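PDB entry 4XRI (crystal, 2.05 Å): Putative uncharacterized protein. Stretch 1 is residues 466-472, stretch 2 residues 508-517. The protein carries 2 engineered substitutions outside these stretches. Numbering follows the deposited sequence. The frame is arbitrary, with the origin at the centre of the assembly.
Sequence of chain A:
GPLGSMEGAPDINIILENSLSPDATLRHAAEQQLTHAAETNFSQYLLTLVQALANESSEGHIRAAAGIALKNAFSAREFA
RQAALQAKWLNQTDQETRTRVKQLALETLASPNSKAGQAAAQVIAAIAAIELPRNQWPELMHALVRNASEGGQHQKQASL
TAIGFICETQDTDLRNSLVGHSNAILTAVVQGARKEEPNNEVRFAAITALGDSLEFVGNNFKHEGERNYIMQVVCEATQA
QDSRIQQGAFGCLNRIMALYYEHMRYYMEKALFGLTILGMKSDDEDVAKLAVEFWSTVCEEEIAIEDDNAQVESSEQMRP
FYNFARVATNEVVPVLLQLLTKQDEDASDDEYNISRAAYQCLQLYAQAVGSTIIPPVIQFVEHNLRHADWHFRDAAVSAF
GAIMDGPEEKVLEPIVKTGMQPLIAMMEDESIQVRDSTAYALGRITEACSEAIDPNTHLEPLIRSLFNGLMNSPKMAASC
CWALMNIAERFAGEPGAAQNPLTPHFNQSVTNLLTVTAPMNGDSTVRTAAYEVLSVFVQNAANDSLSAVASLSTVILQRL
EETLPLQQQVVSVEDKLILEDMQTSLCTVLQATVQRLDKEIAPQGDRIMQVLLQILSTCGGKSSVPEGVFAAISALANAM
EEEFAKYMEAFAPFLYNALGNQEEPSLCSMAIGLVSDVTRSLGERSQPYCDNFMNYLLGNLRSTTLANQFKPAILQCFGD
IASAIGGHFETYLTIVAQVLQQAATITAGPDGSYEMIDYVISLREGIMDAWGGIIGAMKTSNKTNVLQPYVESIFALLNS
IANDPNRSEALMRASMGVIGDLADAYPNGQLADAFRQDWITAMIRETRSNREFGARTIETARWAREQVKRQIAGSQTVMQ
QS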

# COMPACT_ATOMS: atom_id res chain seq x y z
N LEU A 466 -3.97 -29.96 6.98
CA LEU A 466 -3.22 -28.72 7.02
C LEU A 466 -2.11 -28.78 8.07
O LEU A 466 -0.99 -28.34 7.82
N PHE A 467 -2.43 -29.33 9.24
CA PHE A 467 -1.44 -29.49 10.30
C PHE A 467 -0.38 -30.50 9.90
O PHE A 467 0.80 -30.31 10.17
N ASN A 468 -0.81 -31.59 9.27
CA ASN A 468 0.12 -32.60 8.77
C ASN A 468 1.12 -31.98 7.80
O ASN A 468 2.31 -32.29 7.83
N GLY A 469 0.62 -31.10 6.94
CA GLY A 469 1.46 -30.39 6.00
C GLY A 469 2.39 -29.42 6.70
O GLY A 469 3.57 -29.34 6.38
N LEU A 470 1.85 -28.67 7.66
CA LEU A 470 2.63 -27.69 8.40
C LEU A 470 3.77 -28.33 9.19
O LEU A 470 4.88 -27.80 9.22
N MET A 471 3.49 -29.47 9.81
CA MET A 471 4.45 -30.08 10.72
C MET A 471 5.48 -30.97 10.02
O MET A 471 6.48 -31.35 10.63
N ASN A 472 5.25 -31.29 8.76
CA ASN A 472 6.15 -32.20 8.05
C ASN A 472 6.68 -31.69 6.71
O ASN A 472 7.61 -32.28 6.15
N GLN A 508 -5.44 -29.76 20.89
CA GLN A 508 -4.57 -30.48 19.96
C GLN A 508 -3.88 -29.50 19.02
O GLN A 508 -2.69 -29.64 18.73
N SER A 509 -4.63 -28.52 18.53
CA SER A 509 -4.10 -27.51 17.63
C SER A 509 -3.00 -26.70 18.30
O SER A 509 -1.94 -26.47 17.71
N VAL A 510 -3.25 -26.27 19.53
CA VAL A 510 -2.27 -25.54 20.33
C VAL A 510 -1.02 -26.39 20.54
O VAL A 510 0.11 -25.90 20.43
N THR A 511 -1.23 -27.67 20.82
CA THR A 511 -0.14 -28.63 20.98
C THR A 511 0.70 -28.73 19.71
O THR A 511 1.93 -28.72 19.77
N ASN A 512 0.03 -28.83 18.56
CA ASN A 512 0.73 -28.93 17.28
C ASN A 512 1.55 -27.68 16.96
O ASN A 512 2.69 -27.77 16.51
N LEU A 513 0.96 -26.52 17.21
CA LEU A 513 1.62 -25.25 16.92
C LEU A 513 2.78 -25.00 17.87
O LEU A 513 3.80 -24.44 17.47
N LEU A 514 2.63 -25.43 19.12
CA LEU A 514 3.72 -25.33 20.09
C LEU A 514 4.84 -26.31 19.75
O LEU A 514 6.01 -26.04 20.05
N THR A 515 4.49 -27.43 19.13
CA THR A 515 5.48 -28.43 18.75
C THR A 515 6.35 -27.94 17.60
O THR A 515 7.58 -28.04 17.66
N VAL A 516 5.72 -27.38 16.58
CA VAL A 516 6.44 -26.93 15.39
C VAL A 516 7.28 -25.68 15.67
O VAL A 516 8.28 -25.43 15.00
N THR A 517 6.88 -24.90 16.67
CA THR A 517 7.63 -23.70 17.04
C THR A 517 8.70 -24.00 18.10
O THR A 517 9.50 -23.13 18.45

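The two helical stretches run in nearly the same direction, their axes inclined by 16° and 10.1 Å apart at closest approach. This spacing leaves room for a layer of side chains between them, and the contact, which buries 383 Å² in total, is made by packing alone, with no hydrogen bond crossing it.

Phe467 contributes most. Its CA-to-CB bond points toward the second helix, and with chi1 at -91°, between the m well and its neighbour, the ring lies among Ser509, Asn512 and Leu513. The amide of Asn512 sits over one ring face, with CB of Asn512 3.7 Å from CD2 of Phe467. Leu513 meets the ring edge, its CG 3.7 Å from CE2 of Phe467, while OG of Ser509 approaches CE1 of Phe467 obliquely at 3.4 Å. That hydroxyl is hydrogen-bonded elsewhere in the structure.

Met471, one turn further along, starts sideways, but its end comes nearer the second helix: chi1 m and chi2 t place SD of Met471 3.6 Å from CG of Asn512, and chi3 of 70° (p) sets CE of Met471, 4.1 Å from CG2 of Thr515. Asn512, an m rotamer pointing toward the first helix, is thus shared by the aromatic ring and the thioether. Its OD1 accepts a weak hydrogen bond from NE2 of Gln508 at 2.9 Å, a link within its own helix.

Beside these residues, Leu470 (t, p) extends the apolar contact. Its CD2 packs against CD2 of Leu513 at 3.8 Å and lies 4.5 Å from CG1 of Val516, a p rotamer also directed toward the first helix. At the exposed margin, OG1 of Thr515 (m) bonds back to O of Thr511 at 2.6 Å, so its hydroxyl is satisfied within the helix while its methyl faces Met471.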

# COMPACT_ATOMS: atom_id res chain seq x y z
CB LEU A 466 -4.15 -27.54 7.30
CG LEU A 466 -5.21 -27.30 6.22
CD1 LEU A 466 -6.31 -26.41 6.75
CD2 LEU A 466 -4.57 -26.69 4.98
CB PHE A 467 -2.10 -29.90 11.61
CG PHE A 467 -2.50 -28.74 12.48
CD1 PHE A 467 -3.83 -28.52 12.80
CD2 PHE A 467 -1.55 -27.87 12.97
CE1 PHE A 467 -4.20 -27.45 13.59
CE2 PHE A 467 -1.91 -26.80 13.77
CZ PHE A 467 -3.24 -26.59 14.08
CB ASN A 468 -0.63 -33.75 8.10
CG ASN A 468 0.29 -34.87 7.66
OD1 ASN A 468 0.51 -35.08 6.47
ND2 ASN A 468 0.83 -35.60 8.63
CB LEU A 470 1.73 -26.90 9.36
CG LEU A 470 2.43 -26.01 10.39
CD1 LEU A 470 3.31 -24.98 9.70
CD2 LEU A 470 1.41 -25.33 11.29
CB MET A 471 3.70 -30.90 11.78
CG MET A 471 2.73 -30.07 12.62
SD MET A 471 1.81 -31.03 13.84
CE MET A 471 3.11 -31.45 15.00
CB ASN A 472 5.46 -33.55 7.83
CG ASN A 472 4.94 -34.16 9.11
OD1 ASN A 472 5.71 -34.59 9.96
ND2 ASN A 472 3.62 -34.20 9.26
CB GLN A 508 -5.37 -31.51 19.17
CG GLN A 508 -4.54 -32.31 18.18
CD GLN A 508 -3.46 -33.13 18.86
OE1 GLN A 508 -3.74 -34.14 19.51
NE2 GLN A 508 -2.21 -32.70 18.72
CB SER A 509 -5.22 -26.57 17.16
OG SER A 509 -6.16 -27.27 16.35
CB VAL A 510 -2.85 -25.12 21.70
CG1 VAL A 510 -1.74 -24.64 22.63
CG2 VAL A 510 -3.91 -24.05 21.51
CB THR A 511 -0.68 -30.02 21.35
OG1 THR A 511 -1.00 -30.05 22.75
CG2 THR A 511 0.35 -31.09 21.06
CB ASN A 512 -0.27 -29.18 16.15
CG ASN A 512 -0.86 -30.58 16.20
OD1 ASN A 512 -0.33 -31.47 16.87
ND2 ASN A 512 -1.97 -30.78 15.49
CB LEU A 513 0.61 -24.10 17.00
CG LEU A 513 -0.45 -24.14 15.89
CD1 LEU A 513 -1.60 -23.21 16.21
CD2 LEU A 513 0.19 -23.78 14.56
CB LEU A 514 3.20 -25.59 21.51
CG LEU A 514 2.52 -24.41 22.21
CD1 LEU A 514 1.92 -24.84 23.54
CD2 LEU A 514 3.50 -23.27 22.39
CB THR A 515 4.81 -29.75 18.33
OG1 THR A 515 4.00 -30.24 19.41
CG2 THR A 515 5.86 -30.79 17.97
CB VAL A 516 5.46 -26.67 14.21
CG1 VAL A 516 4.53 -25.52 14.52
CG2 VAL A 516 6.22 -26.43 12.91
CB THR A 517 6.71 -22.58 17.57
OG1 THR A 517 5.88 -23.10 18.62
CG2 THR A 517 5.84 -22.02 16.46